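Local coordinates for putative ubiquinone biosynthesis protein (Nostoc punctiforme, PDB 3MSQ), which probably takes part in the biosynthesis of ubiquinone or a related quinone, as a member of the Coq4 family, at residues Thr46-Leu51 and Pro154-Val159; Arg69-Pro74 and Ile115-Met120; Gly86-Val91 and Gln205-Gln210. All blocks are in the same frame, centred on the assembly; numbering follows the deposited sequence.

Contact 1: residues Thr46-Leu51 and Pro154-Val159; sequences TQMAQL and PIPISV
This is a buried van der Waals contact between the first turns of two helices, 47-56 and 156-172, within an all-helical Coq4 chain, with no polar bond between the segments. The second of these helices matches a predicted transmembrane segment, and its first turn is largely buried here, although P156 is partly exposed. M48, modelled as selenomethionine, and P156 together supply about three quarters of the 205 Å² that the two segments bury against each other. M48 CA lies 6.1 Å from P156 CA, so the two backbones come close at this one point. M48 CG stands anti to the backbone N (chi1 171°), which sends the side chain out across the gap, where it crosses the pyrrolidine ring of P156 obliquely. M48 CG rests 3.7 Å from P156 CD and equally near P156 CB, so it meets both ends of the ring's outer arc. The chain then bends at chi2 (97°) and runs on extended, carrying the methyl past the proline to V159, one turn on in the same helix. There M48 CE meets V159 CG2 tip to tip at 3.6 Å, and it also lies 3.7 Å from I155 C, the carbonyl carbon of the N-cap residue of helix 156-172. P154 closes in from the preceding loop, with P154 CB 4.2 Å from M48 CE. The apex of the proline ring, P156 CG, also lies 3.9 Å from A49 CA. The A49 methyl itself points away from the proline and packs on I115 of helix 114-133. Helix 139-152 packs on the same turn of helix 156-172 through F149 and L150, the latter touching V159. A second subunit adds S170 against M48 and F177 against V159, so this helix pair lies beside the subunit interface.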
ATOM      1  N   THR A  46     -15.347   9.963   1.352  1.00 50.06           N
ATOM      2  CA  THR A  46     -14.540  10.970   0.657  1.00 49.95           C
ATOM      3  C   THR A  46     -15.354  12.210   0.242  1.00 56.25           C
ATOM      4  O   THR A  46     -16.583  12.176   0.216  1.00 56.89           O
ATOM      5  CB  THR A  46     -13.822  10.360  -0.562  1.00 49.19           C
ATOM      6  OG1 THR A  46     -14.798  10.070  -1.552  1.00 46.53           O
ATOM      7  CG2 THR A  46     -13.024   9.104  -0.226  1.00 48.02           C
ATOM      8  N   GLN A  47     -14.652  13.288  -0.108  1.00 54.64           N
ATOM      9  CA  GLN A  47     -15.226  14.536  -0.581  1.00 55.72           C
ATOM     10  C   GLN A  47     -15.805  14.388  -1.999  1.00 63.29           C
ATOM     11  O   GLN A  47     -16.815  15.024  -2.308  1.00 63.18           O
ATOM     12  CB  GLN A  47     -14.162  15.632  -0.551  1.00 57.76           C
ATOM     13  CG  GLN A  47     -14.738  17.022  -0.737  1.00 66.63           C
ATOM     14  CD  GLN A  47     -13.699  18.079  -0.941  1.00 75.67           C
ATOM     15  OE1 GLN A  47     -12.569  17.992  -0.453  1.00 67.79           O
ATOM     16  NE2 GLN A  47     -14.089  19.132  -1.633  1.00 71.19           N
HETATM   17  N   MSE A  48     -15.165  13.569  -2.853  1.00 63.21           N
HETATM   18  CA  MSE A  48     -15.588  13.310  -4.235  1.00 64.94           C
HETATM   19  C   MSE A  48     -16.962  12.663  -4.253  1.00 63.57           C
HETATM   20  O   MSE A  48     -17.724  12.936  -5.170  1.00 64.29           O
HETATM   21  CB  MSE A  48     -14.530  12.464  -5.005  1.00 69.47           C
HETATM   22  CG  MSE A  48     -14.983  11.947  -6.410  1.00 79.17           C
HETATM   23 SE   MSE A  48     -14.470  12.962  -8.052  0.75 90.31          SE
HETATM   24  CE  MSE A  48     -15.484  12.001  -9.424  1.00 86.35           C
ATOM     25  N   ALA A  49     -17.299  11.859  -3.231  1.00 56.41           N
ATOM     26  CA  ALA A  49     -18.612  11.211  -3.104  1.00 54.38           C
ATOM     27  C   ALA A  49     -19.706  12.282  -3.046  1.00 56.43           C
ATOM     28  O   ALA A  49     -20.624  12.260  -3.868  1.00 56.85           O
ATOM     29  CB  ALA A  49     -18.654  10.323  -1.858  1.00 54.72           C
ATOM     30  N   GLN A  50     -19.551  13.269  -2.148  1.00 50.69           N
ATOM     31  CA  GLN A  50     -20.493  14.363  -1.984  1.00 49.59           C
ATOM     32  C   GLN A  50     -20.546  15.296  -3.197  1.00 53.08           C
ATOM     33  O   GLN A  50     -21.630  15.725  -3.595  1.00 52.36           O
ATOM     34  CB  GLN A  50     -20.185  15.139  -0.700  1.00 51.34           C
ATOM     35  CG  GLN A  50     -21.308  16.093  -0.269  1.00 53.08           C
ATOM     36  CD  GLN A  50     -22.657  15.406  -0.177  1.00 65.66           C
ATOM     37  OE1 GLN A  50     -22.855  14.460   0.596  1.00 62.78           O
ATOM     38  NE2 GLN A  50     -23.609  15.836  -0.999  1.00 48.79           N
ATOM     39  N   LEU A  51     -19.385  15.609  -3.764  1.00 50.58           N
ATOM     40  CA  LEU A  51     -19.249  16.479  -4.920  1.00 52.26           C
ATOM     41  C   LEU A  51     -19.946  15.882  -6.146  1.00 55.47           C
ATOM     42  O   LEU A  51     -20.619  16.629  -6.868  1.00 54.68           O
ATOM     43  CB  LEU A  51     -17.770  16.683  -5.196  1.00 53.65           C
ATOM     44  CG  LEU A  51     -17.342  18.107  -5.461  1.00 60.61           C
ATOM     45  CD1 LEU A  51     -16.836  18.761  -4.186  1.00 61.51           C
ATOM     46  CD2 LEU A  51     -16.282  18.143  -6.544  1.00 64.10           C
ATOM     47  N   PRO A 154     -19.362  12.047 -14.040  1.00 52.46           N
ATOM     48  CA  PRO A 154     -18.291  11.459 -13.191  1.00 51.75           C
ATOM     49  C   PRO A 154     -18.652  11.158 -11.738  1.00 56.87           C
ATOM     50  O   PRO A 154     -19.109  12.033 -11.015  1.00 56.63           O
ATOM     51  CB  PRO A 154     -17.143  12.463 -13.278  1.00 53.46           C
ATOM     52  CG  PRO A 154     -17.655  13.616 -14.066  1.00 57.78           C
ATOM     53  CD  PRO A 154     -19.035  13.407 -14.510  1.00 53.18           C
ATOM     54  N   ILE A 155     -18.415   9.914 -11.306  1.00 53.93           N
ATOM     55  CA  ILE A 155     -18.615   9.452  -9.918  1.00 52.59           C
ATOM     56  C   ILE A 155     -17.309   8.789  -9.428  1.00 54.83           C
ATOM     57  O   ILE A 155     -16.593   8.250 -10.264  1.00 51.60           O
ATOM     58  CB  ILE A 155     -19.868   8.544  -9.728  1.00 54.83           C
ATOM     59  CG1 ILE A 155     -19.739   7.157 -10.452  1.00 54.53           C
ATOM     60  CG2 ILE A 155     -21.139   9.316 -10.098  1.00 54.66           C
ATOM     61  CD1 ILE A 155     -20.706   6.075 -10.069  1.00 60.92           C
ATOM     62  N   PRO A 156     -16.961   8.830  -8.110  1.00 54.33           N
ATOM     63  CA  PRO A 156     -15.673   8.260  -7.666  1.00 54.43           C
ATOM     64  C   PRO A 156     -15.249   6.891  -8.195  1.00 59.15           C
ATOM     65  O   PRO A 156     -14.127   6.802  -8.705  1.00 59.22           O
ATOM     66  CB  PRO A 156     -15.733   8.316  -6.141  1.00 56.49           C
ATOM     67  CG  PRO A 156     -17.122   8.784  -5.807  1.00 60.98           C
ATOM     68  CD  PRO A 156     -17.659   9.487  -6.986  1.00 56.28           C
ATOM     69  N   ILE A 157     -16.115   5.843  -8.107  1.00 54.77           N
ATOM     70  CA  ILE A 157     -15.799   4.486  -8.595  1.00 53.20           C
ATOM     71  C   ILE A 157     -15.318   4.413 -10.047  1.00 55.90           C
ATOM     72  O   ILE A 157     -14.401   3.651 -10.325  1.00 56.53           O
ATOM     73  CB  ILE A 157     -16.850   3.397  -8.203  1.00 55.58           C
ATOM     74  CG1 ILE A 157     -16.244   1.974  -8.126  1.00 55.43           C
ATOM     75  CG2 ILE A 157     -18.092   3.442  -9.071  1.00 55.90           C
ATOM     76  CD1 ILE A 157     -15.208   1.737  -6.965  1.00 54.82           C
ATOM     77  N   SER A 158     -15.881   5.225 -10.954  1.00 51.35           N
ATOM     78  CA  SER A 158     -15.439   5.249 -12.355  1.00 50.87           C
ATOM     79  C   SER A 158     -13.972   5.705 -12.459  1.00 56.61           C
ATOM     80  O   SER A 158     -13.151   5.009 -13.083  1.00 57.13           O
ATOM     81  CB  SER A 158     -16.357   6.128 -13.199  1.00 51.95           C
ATOM     82  OG  SER A 158     -17.652   5.556 -13.261  1.00 52.20           O
ATOM     83  N   VAL A 159     -13.634   6.828 -11.786  1.00 52.69           N
ATOM     84  CA  VAL A 159     -12.278   7.378 -11.756  1.00 53.14           C
ATOM     85  C   VAL A 159     -11.307   6.318 -11.259  1.00 54.01           C
ATOM     86  O   VAL A 159     -10.266   6.109 -11.868  1.00 53.23           O
ATOM     87  CB  VAL A 159     -12.169   8.616 -10.848  1.00 59.12           C
ATOM     88  CG1 VAL A 159     -10.865   9.361 -11.088  1.00 59.63           C
ATOM     89  CG2 VAL A 159     -13.359   9.531 -11.015  1.00 59.64           C
TER

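Contact 2: residues Arg69-Pro74 and Ile115-Met120; sequences RWLPAP and ISYLKM
The loop joining helix 60-68 to helix 77-81 runs in extended form from W70 onward over one side of helix 114-133, and Y117 of that helix is the residue on which this loop-on-helix packing turns. R69, with positive phi, is where the chain leaves helix 60-68, and from there R69, W70 and L71 pass over or beside the tyrosine in succession. Y117 CG is anti to the backbone N, which projects the ring from the helix toward the loop. R69 meets one ring face: R69 CA sits 4.0 Å from the centroid of the Y117 ring, 27° off the normal, in a CH-pi contact. The arginine side chain then doubles back along the tyrosine, bent at chi2, so that R69 CD comes 3.5 Å from Y117 CG near the root of the ring. Farther out, the guanidinium and ring planes are 16° apart, and the guanidinium has a long, weak ion pair with D114. F66 of helix 60-68 meets the same tyrosine edge-to-face. L71 packs farther along helix 114-133, against the backbone at M120. L71 CD2 is 3.7 Å from M120 C and 4.0 Å from M120 CB, while 4.2 Å separates it from Y117 CE1. The indole of W70 leads away from this helix segment and packs on L65, L121 and K202, leaving the peptide group of W70 to face the tyrosine. The buried phenol thereby has a polar partner, and the bond fixes the tip of the ring to the loop backbone. Y117 OH donates to W70 O at 2.8 Å, the carbonyl oxygen lying at the ring edge in the ring plane and accepting through an in-plane lone pair, with a C=O...O angle of 129°.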
ATOM      1  N   ARG A  69     -36.198   9.150  -5.459  1.00 50.02           N
ATOM      2  CA  ARG A  69     -35.349   8.054  -4.964  1.00 48.73           C
ATOM      3  C   ARG A  69     -35.748   6.813  -5.742  1.00 55.14           C
ATOM      4  O   ARG A  69     -36.007   5.746  -5.179  1.00 57.05           O
ATOM      5  CB  ARG A  69     -35.404   7.867  -3.445  1.00 46.06           C
ATOM      6  CG  ARG A  69     -34.891   9.069  -2.665  1.00 52.35           C
ATOM      7  CD  ARG A  69     -33.396   9.023  -2.501  1.00 52.09           C
ATOM      8  NE  ARG A  69     -32.868  10.012  -1.558  1.00 59.51           N
ATOM      9  CZ  ARG A  69     -32.762   9.814  -0.247  1.00 67.13           C
ATOM     10  NH1 ARG A  69     -33.214   8.693   0.303  1.00 55.15           N
ATOM     11  NH2 ARG A  69     -32.231  10.749   0.530  1.00 47.18           N
ATOM     12  N   TRP A  70     -35.872   7.015  -7.067  1.00 51.02           N
ATOM     13  CA  TRP A  70     -36.283   6.053  -8.074  1.00 50.81           C
ATOM     14  C   TRP A  70     -35.331   4.891  -8.151  1.00 54.01           C
ATOM     15  O   TRP A  70     -34.115   5.088  -8.275  1.00 55.52           O
ATOM     16  CB  TRP A  70     -36.392   6.734  -9.462  1.00 50.10           C
ATOM     17  CG  TRP A  70     -36.859   5.800 -10.543  1.00 52.04           C
ATOM     18  CD1 TRP A  70     -38.149   5.550 -10.903  1.00 55.96           C
ATOM     19  CD2 TRP A  70     -36.045   4.908 -11.328  1.00 52.15           C
ATOM     20  NE1 TRP A  70     -38.191   4.568 -11.874  1.00 55.95           N
ATOM     21  CE2 TRP A  70     -36.915   4.151 -12.143  1.00 56.42           C
ATOM     22  CE3 TRP A  70     -34.659   4.673 -11.420  1.00 53.26           C
ATOM     23  CZ2 TRP A  70     -36.451   3.187 -13.033  1.00 55.66           C
ATOM     24  CZ3 TRP A  70     -34.202   3.712 -12.300  1.00 54.54           C
ATOM     25  CH2 TRP A  70     -35.093   2.982 -13.095  1.00 55.70           C
ATOM     26  N   LEU A  71     -35.885   3.674  -8.162  1.00 47.35           N
ATOM     27  CA  LEU A  71     -35.115   2.440  -8.344  1.00 45.25           C
ATOM     28  C   LEU A  71     -35.937   1.547  -9.262  1.00 46.62           C
ATOM     29  O   LEU A  71     -37.155   1.654  -9.238  1.00 46.94           O
ATOM     30  CB  LEU A  71     -34.798   1.762  -7.005  1.00 45.40           C
ATOM     31  CG  LEU A  71     -33.751   2.452  -6.123  1.00 48.80           C
ATOM     32  CD1 LEU A  71     -33.744   1.859  -4.749  1.00 48.38           C
ATOM     33  CD2 LEU A  71     -32.364   2.412  -6.753  1.00 47.61           C
ATOM     34  N   PRO A  72     -35.326   0.726 -10.135  1.00 42.85           N
ATOM     35  CA  PRO A  72     -36.125  -0.058 -11.085  1.00 43.48           C
ATOM     36  C   PRO A  72     -37.001  -1.142 -10.454  1.00 50.80           C
ATOM     37  O   PRO A  72     -36.620  -1.774  -9.469  1.00 51.17           O
ATOM     38  CB  PRO A  72     -35.077  -0.625 -12.042  1.00 44.70           C
ATOM     39  CG  PRO A  72     -33.846  -0.677 -11.249  1.00 47.98           C
ATOM     40  CD  PRO A  72     -33.883   0.491 -10.335  1.00 43.71           C
ATOM     41  N   ALA A  73     -38.206  -1.328 -11.034  1.00 48.93           N
ATOM     42  CA  ALA A  73     -39.196  -2.316 -10.620  1.00 49.48           C
ATOM     43  C   ALA A  73     -38.637  -3.729 -10.802  1.00 56.91           C
ATOM     44  O   ALA A  73     -37.763  -3.935 -11.640  1.00 57.06           O
ATOM     45  CB  ALA A  73     -40.472  -2.137 -11.418  1.00 50.33           C
ATOM     46  N   PRO A  74     -39.066  -4.720 -10.001  1.00 57.25           N
ATOM     47  CA  PRO A  74     -38.514  -6.068 -10.185  1.00 58.02           C
ATOM     48  C   PRO A  74     -38.995  -6.680 -11.507  1.00 63.99           C
ATOM     49  O   PRO A  74     -40.092  -6.359 -12.001  1.00 63.90           O
ATOM     50  CB  PRO A  74     -39.017  -6.835  -8.957  1.00 59.89           C
ATOM     51  CG  PRO A  74     -40.273  -6.139  -8.569  1.00 64.09           C
ATOM     52  CD  PRO A  74     -40.079  -4.690  -8.918  1.00 59.10           C
ATOM     53  N   ILE A 115     -25.924   9.734  -1.126  1.00 46.12           N
ATOM     54  CA  ILE A 115     -24.791   8.850  -1.463  1.00 44.60           C
ATOM     55  C   ILE A 115     -25.231   7.354  -1.491  1.00 48.15           C
ATOM     56  O   ILE A 115     -24.928   6.651  -2.459  1.00 46.60           O
ATOM     57  CB  ILE A 115     -23.568   9.129  -0.551  1.00 47.20           C
ATOM     58  CG1 ILE A 115     -22.913  10.464  -0.942  1.00 47.04           C
ATOM     59  CG2 ILE A 115     -22.560   7.966  -0.557  1.00 43.95           C
ATOM     60  CD1 ILE A 115     -21.978  11.074   0.110  1.00 47.09           C
ATOM     61  N   SER A 116     -25.992   6.894  -0.461  1.00 45.10           N
ATOM     62  CA  SER A 116     -26.512   5.525  -0.448  1.00 44.31           C
ATOM     63  C   SER A 116     -27.544   5.351  -1.572  1.00 48.56           C
ATOM     64  O   SER A 116     -27.625   4.274  -2.175  1.00 49.30           O
ATOM     65  CB  SER A 116     -27.065   5.134   0.918  1.00 45.64           C
ATOM     66  OG  SER A 116     -27.923   6.125   1.450  1.00 54.54           O
ATOM     67  N   TYR A 117     -28.270   6.441  -1.908  1.00 43.02           N
ATOM     68  CA  TYR A 117     -29.183   6.388  -3.037  1.00 42.42           C
ATOM     69  C   TYR A 117     -28.424   6.150  -4.385  1.00 47.38           C
ATOM     70  O   TYR A 117     -28.758   5.234  -5.125  1.00 47.84           O
ATOM     71  CB  TYR A 117     -30.080   7.636  -3.129  1.00 42.59           C
ATOM     72  CG  TYR A 117     -30.831   7.648  -4.441  1.00 43.75           C
ATOM     73  CD1 TYR A 117     -31.658   6.588  -4.802  1.00 45.89           C
ATOM     74  CD2 TYR A 117     -30.632   8.660  -5.370  1.00 44.49           C
ATOM     75  CE1 TYR A 117     -32.261   6.532  -6.054  1.00 46.25           C
ATOM     76  CE2 TYR A 117     -31.281   8.646  -6.604  1.00 45.45           C
ATOM     77  CZ  TYR A 117     -32.092   7.575  -6.943  1.00 50.78           C
ATOM     78  OH  TYR A 117     -32.713   7.518  -8.167  1.00 51.30           O
ATOM     79  N   LEU A 118     -27.447   6.996  -4.709  1.00 44.16           N
ATOM     80  CA  LEU A 118     -26.676   6.899  -5.949  1.00 43.84           C
ATOM     81  C   LEU A 118     -25.989   5.552  -6.085  1.00 48.32           C
ATOM     82  O   LEU A 118     -25.901   5.035  -7.186  1.00 47.33           O
ATOM     83  CB  LEU A 118     -25.660   8.041  -6.029  1.00 43.78           C
ATOM     84  CG  LEU A 118     -24.764   8.110  -7.264  1.00 46.68           C
ATOM     85  CD1 LEU A 118     -25.565   8.244  -8.537  1.00 46.22           C
ATOM     86  CD2 LEU A 118     -23.736   9.229  -7.124  1.00 47.92           C
ATOM     87  N   LYS A 119     -25.549   4.973  -4.959  1.00 46.31           N
ATOM     88  CA  LYS A 119     -24.908   3.663  -4.911  1.00 46.02           C
ATOM     89  C   LYS A 119     -25.908   2.611  -5.378  1.00 50.24           C
ATOM     90  O   LYS A 119     -25.576   1.810  -6.250  1.00 48.82           O
ATOM     91  CB  LYS A 119     -24.454   3.387  -3.473  1.00 49.04           C
ATOM     92  CG  LYS A 119     -23.386   2.321  -3.331  1.00 48.31           C
ATOM     93  CD  LYS A 119     -22.531   2.571  -2.095  1.00 45.64           C
ATOM     94  CE  LYS A 119     -23.138   1.991  -0.886  1.00 52.37           C
ATOM     95  NZ  LYS A 119     -22.215   2.077   0.250  1.00 70.73           N
HETATM   96  N   MSE A 120     -27.151   2.658  -4.836  1.00 48.70           N
HETATM   97  CA  MSE A 120     -28.221   1.727  -5.187  1.00 49.49           C
HETATM   98  C   MSE A 120     -28.668   1.925  -6.619  1.00 53.20           C
HETATM   99  O   MSE A 120     -28.708   0.941  -7.350  1.00 54.03           O
HETATM  100  CB  MSE A 120     -29.382   1.769  -4.187  1.00 52.56           C
HETATM  101  CG  MSE A 120     -28.998   1.201  -2.808  1.00 60.70           C
HETATM  102 SE   MSE A 120     -28.232  -0.590  -2.891  0.75 69.19          SE
HETATM  103  CE  MSE A 120     -29.998  -1.484  -3.240  1.00 66.77           C
TER

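Contact 3: residues Gly86-Val91 and Gln205-Gln210; sequences GTLGHV and QLWDVQ
Two main-chain hydrogen bonds join these segments, both donated by the opening turn of helix 88-98. L88 N donates a hydrogen bond to V209 O at 3.0 Å, approaching from above the carbonyl plane, whereas G89 N reaches an in-plane lone pair of W207 O at 2.8 Å. Beside them T87 CA directs a CH...O contact to V209 O. Both acceptors belong to the type I turn L206-V209, so carbonyls of a turn receive N-H groups at a helix start. T87 is the N-cap of that helix, and its OG1 bonds back to P84 O. Q210 is in turn the N-cap of helix 211-218, and a single beta bridge pairs T87 with Q210, bringing two helix beginnings side by side; G86 bonds to V211 through the backbone.

The amide of Q210, folded back by a bend at chi2 (-72°), meets the G86-T87 peptide. Q210 NE2 lies 3.3 Å from G86 CA, and Q210 OE1 is 3.4 Å from T87 CG2. An alanine in place of Q210 would remove this amide and would probably leave the approach to helix 88-98 more loosely packed.

Apolar contact is made by L88, whose CD2 touches L206 CB at 3.9 Å and whose CG meets W207 CE3 at the same distance. W207 CE3 also lies 3.6 Å from G89 CA, while F75 packs edge-to-face on the ring.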
ATOM      1  N   GLY A  86     -35.477  -6.992 -31.047  1.00 78.04           N
ATOM      2  CA  GLY A  86     -34.440  -6.002 -30.759  1.00 75.79           C
ATOM      3  C   GLY A  86     -34.591  -5.139 -29.527  1.00 76.25           C
ATOM      4  O   GLY A  86     -33.776  -4.241 -29.321  1.00 74.88           O
ATOM      5  N   THR A  87     -35.638  -5.385 -28.719  1.00 71.34           N
ATOM      6  CA  THR A  87     -35.949  -4.627 -27.498  1.00 68.80           C
ATOM      7  C   THR A  87     -34.904  -4.841 -26.403  1.00 70.92           C
ATOM      8  O   THR A  87     -34.261  -5.886 -26.373  1.00 70.60           O
ATOM      9  CB  THR A  87     -37.365  -4.936 -26.986  1.00 69.34           C
ATOM     10  OG1 THR A  87     -37.403  -6.262 -26.447  1.00 66.79           O
ATOM     11  CG2 THR A  87     -38.430  -4.752 -28.055  1.00 67.79           C
ATOM     12  N   LEU A  88     -34.773  -3.855 -25.489  1.00 66.19           N
ATOM     13  CA  LEU A  88     -33.841  -3.837 -24.360  1.00 64.96           C
ATOM     14  C   LEU A  88     -33.989  -5.077 -23.469  1.00 71.42           C
ATOM     15  O   LEU A  88     -32.980  -5.662 -23.063  1.00 71.63           O
ATOM     16  CB  LEU A  88     -34.050  -2.553 -23.546  1.00 63.52           C
ATOM     17  CG  LEU A  88     -33.236  -2.362 -22.266  1.00 65.56           C
ATOM     18  CD1 LEU A  88     -31.794  -2.134 -22.573  1.00 64.39           C
ATOM     19  CD2 LEU A  88     -33.778  -1.196 -21.474  1.00 66.98           C
ATOM     20  N   GLY A  89     -35.238  -5.465 -23.202  1.00 68.77           N
ATOM     21  CA  GLY A  89     -35.580  -6.639 -22.405  1.00 68.96           C
ATOM     22  C   GLY A  89     -35.006  -7.916 -22.975  1.00 73.42           C
ATOM     23  O   GLY A  89     -34.275  -8.619 -22.281  1.00 73.72           O
ATOM     24  N   HIS A  90     -35.293  -8.183 -24.262  1.00 70.36           N
ATOM     25  CA  HIS A  90     -34.839  -9.356 -24.989  1.00 71.38           C
ATOM     26  C   HIS A  90     -33.313  -9.485 -25.033  1.00 75.82           C
ATOM     27  O   HIS A  90     -32.796 -10.563 -24.733  1.00 77.56           O
ATOM     28  CB  HIS A  90     -35.430  -9.367 -26.407  1.00 73.36           C
ATOM     29  CG  HIS A  90     -35.284 -10.683 -27.109  1.00 78.54           C
ATOM     30  ND1 HIS A  90     -36.275 -11.648 -27.045  1.00 81.76           N
ATOM     31  CD2 HIS A  90     -34.264 -11.155 -27.861  1.00 80.46           C
ATOM     32  CE1 HIS A  90     -35.830 -12.668 -27.758  1.00 82.24           C
ATOM     33  NE2 HIS A  90     -34.627 -12.416 -28.272  1.00 82.08           N
ATOM     34  N   VAL A  91     -32.598  -8.401 -25.409  1.00 69.64           N
ATOM     35  CA  VAL A  91     -31.136  -8.372 -25.528  1.00 67.70           C
ATOM     36  C   VAL A  91     -30.472  -8.673 -24.179  1.00 74.09           C
ATOM     37  O   VAL A  91     -29.577  -9.524 -24.121  1.00 74.18           O
ATOM     38  CB  VAL A  91     -30.608  -7.065 -26.177  1.00 68.63           C
ATOM     39  CG1 VAL A  91     -29.086  -7.094 -26.334  1.00 67.88           C
ATOM     40  CG2 VAL A  91     -31.281  -6.796 -27.520  1.00 68.73           C
ATOM     41  N   GLN A 205     -38.969   1.323 -17.702  1.00 58.48           N
ATOM     42  CA  GLN A 205     -39.950   1.800 -18.689  1.00 58.93           C
ATOM     43  C   GLN A 205     -39.465   1.614 -20.151  1.00 63.54           C
ATOM     44  O   GLN A 205     -40.215   1.889 -21.100  1.00 63.31           O
ATOM     45  CB  GLN A 205     -40.271   3.281 -18.418  1.00 59.70           C
ATOM     46  CG  GLN A 205     -41.275   3.497 -17.293  1.00 70.94           C
ATOM     47  CD  GLN A 205     -41.057   4.811 -16.590  1.00 91.01           C
ATOM     48  OE1 GLN A 205     -40.833   4.840 -15.364  1.00 94.06           O
ATOM     49  NE2 GLN A 205     -41.101   5.926 -17.348  1.00 67.95           N
ATOM     50  N   LEU A 206     -38.214   1.153 -20.320  1.00 59.73           N
ATOM     51  CA  LEU A 206     -37.598   0.974 -21.636  1.00 59.79           C
ATOM     52  C   LEU A 206     -37.381  -0.491 -22.067  1.00 65.79           C
ATOM     53  O   LEU A 206     -36.863  -0.711 -23.164  1.00 66.15           O
ATOM     54  CB  LEU A 206     -36.261   1.756 -21.712  1.00 58.49           C
ATOM     55  CG  LEU A 206     -36.277   3.274 -21.508  1.00 60.78           C
ATOM     56  CD1 LEU A 206     -34.857   3.816 -21.438  1.00 59.75           C
ATOM     57  CD2 LEU A 206     -37.038   3.976 -22.609  1.00 62.03           C
ATOM     58  N   TRP A 207     -37.774  -1.485 -21.234  1.00 63.15           N
ATOM     59  CA  TRP A 207     -37.596  -2.912 -21.548  1.00 63.37           C
ATOM     60  C   TRP A 207     -38.227  -3.315 -22.904  1.00 67.46           C
ATOM     61  O   TRP A 207     -37.669  -4.157 -23.604  1.00 67.81           O
ATOM     62  CB  TRP A 207     -38.191  -3.804 -20.445  1.00 62.08           C
ATOM     63  CG  TRP A 207     -37.531  -3.788 -19.091  1.00 61.55           C
ATOM     64  CD1 TRP A 207     -38.152  -3.573 -17.897  1.00 63.68           C
ATOM     65  CD2 TRP A 207     -36.182  -4.177 -18.777  1.00 60.79           C
ATOM     66  NE1 TRP A 207     -37.271  -3.762 -16.862  1.00 62.43           N
ATOM     67  CE2 TRP A 207     -36.051  -4.131 -17.370  1.00 63.86           C
ATOM     68  CE3 TRP A 207     -35.063  -4.529 -19.543  1.00 62.01           C
ATOM     69  CZ2 TRP A 207     -34.837  -4.407 -16.716  1.00 62.26           C
ATOM     70  CZ3 TRP A 207     -33.867  -4.809 -18.895  1.00 62.76           C
ATOM     71  CH2 TRP A 207     -33.762  -4.744 -17.498  1.00 62.50           C
ATOM     72  N   ASP A 208     -39.390  -2.714 -23.251  1.00 63.06           N
ATOM     73  CA  ASP A 208     -40.180  -2.963 -24.462  1.00 63.85           C
ATOM     74  C   ASP A 208     -39.825  -2.029 -25.642  1.00 68.25           C
ATOM     75  O   ASP A 208     -40.531  -2.028 -26.657  1.00 69.01           O
ATOM     76  CB  ASP A 208     -41.685  -2.861 -24.130  1.00 66.44           C
ATOM     77  CG  ASP A 208     -42.174  -1.465 -23.760  1.00 81.24           C
ATOM     78  OD1 ASP A 208     -41.663  -0.894 -22.758  1.00 83.13           O
ATOM     79  OD2 ASP A 208     -43.086  -0.954 -24.449  1.00 87.33           O
ATOM     80  N   VAL A 209     -38.747  -1.235 -25.502  1.00 63.72           N
ATOM     81  CA  VAL A 209     -38.268  -0.286 -26.517  1.00 63.29           C
ATOM     82  C   VAL A 209     -37.021  -0.873 -27.197  1.00 67.14           C
ATOM     83  O   VAL A 209     -36.152  -1.427 -26.511  1.00 67.01           O
ATOM     84  CB  VAL A 209     -37.991   1.129 -25.906  1.00 66.14           C
ATOM     85  CG1 VAL A 209     -37.571   2.142 -26.971  1.00 66.56           C
ATOM     86  CG2 VAL A 209     -39.203   1.651 -25.128  1.00 65.84           C
ATOM     87  N   GLN A 210     -36.926  -0.739 -28.536  1.00 62.01           N
ATOM     88  CA  GLN A 210     -35.769  -1.212 -29.299  1.00 60.41           C
ATOM     89  C   GLN A 210     -34.490  -0.537 -28.820  1.00 60.40           C
ATOM     90  O   GLN A 210     -34.514   0.645 -28.484  1.00 58.51           O
ATOM     91  CB  GLN A 210     -35.971  -0.912 -30.787  1.00 62.93           C
ATOM     92  CG  GLN A 210     -37.004  -1.799 -31.465  1.00 69.49           C
ATOM     93  CD  GLN A 210     -36.535  -3.218 -31.676  1.00 74.08           C
ATOM     94  OE1 GLN A 210     -37.154  -4.162 -31.186  1.00 68.44           O
ATOM     95  NE2 GLN A 210     -35.458  -3.404 -32.446  1.00 59.23           N
TER

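Contacts 1 and 2 are buried and meet through helix 114-133, which supplies one side of contact 2 and lies against contact 1: I115 packs on A49 and Q50, and L118 on I155. Their centres are about 17 Å apart. Contact 3, whose centre is about 30 Å from that of contact 1 and across the chain's centre, is only partly buried, although L88 and W207 reach I128 of that same helix. The chemistry changes accordingly. Contact 1, beside a second subunit, is van der Waals packing without a polar bond; contact 2 adds one side-chain to backbone hydrogen bond; contact 3 adds two main-chain hydrogen bonds to its side-chain packing. Contacts 2 and 3 are untouched by other subunits.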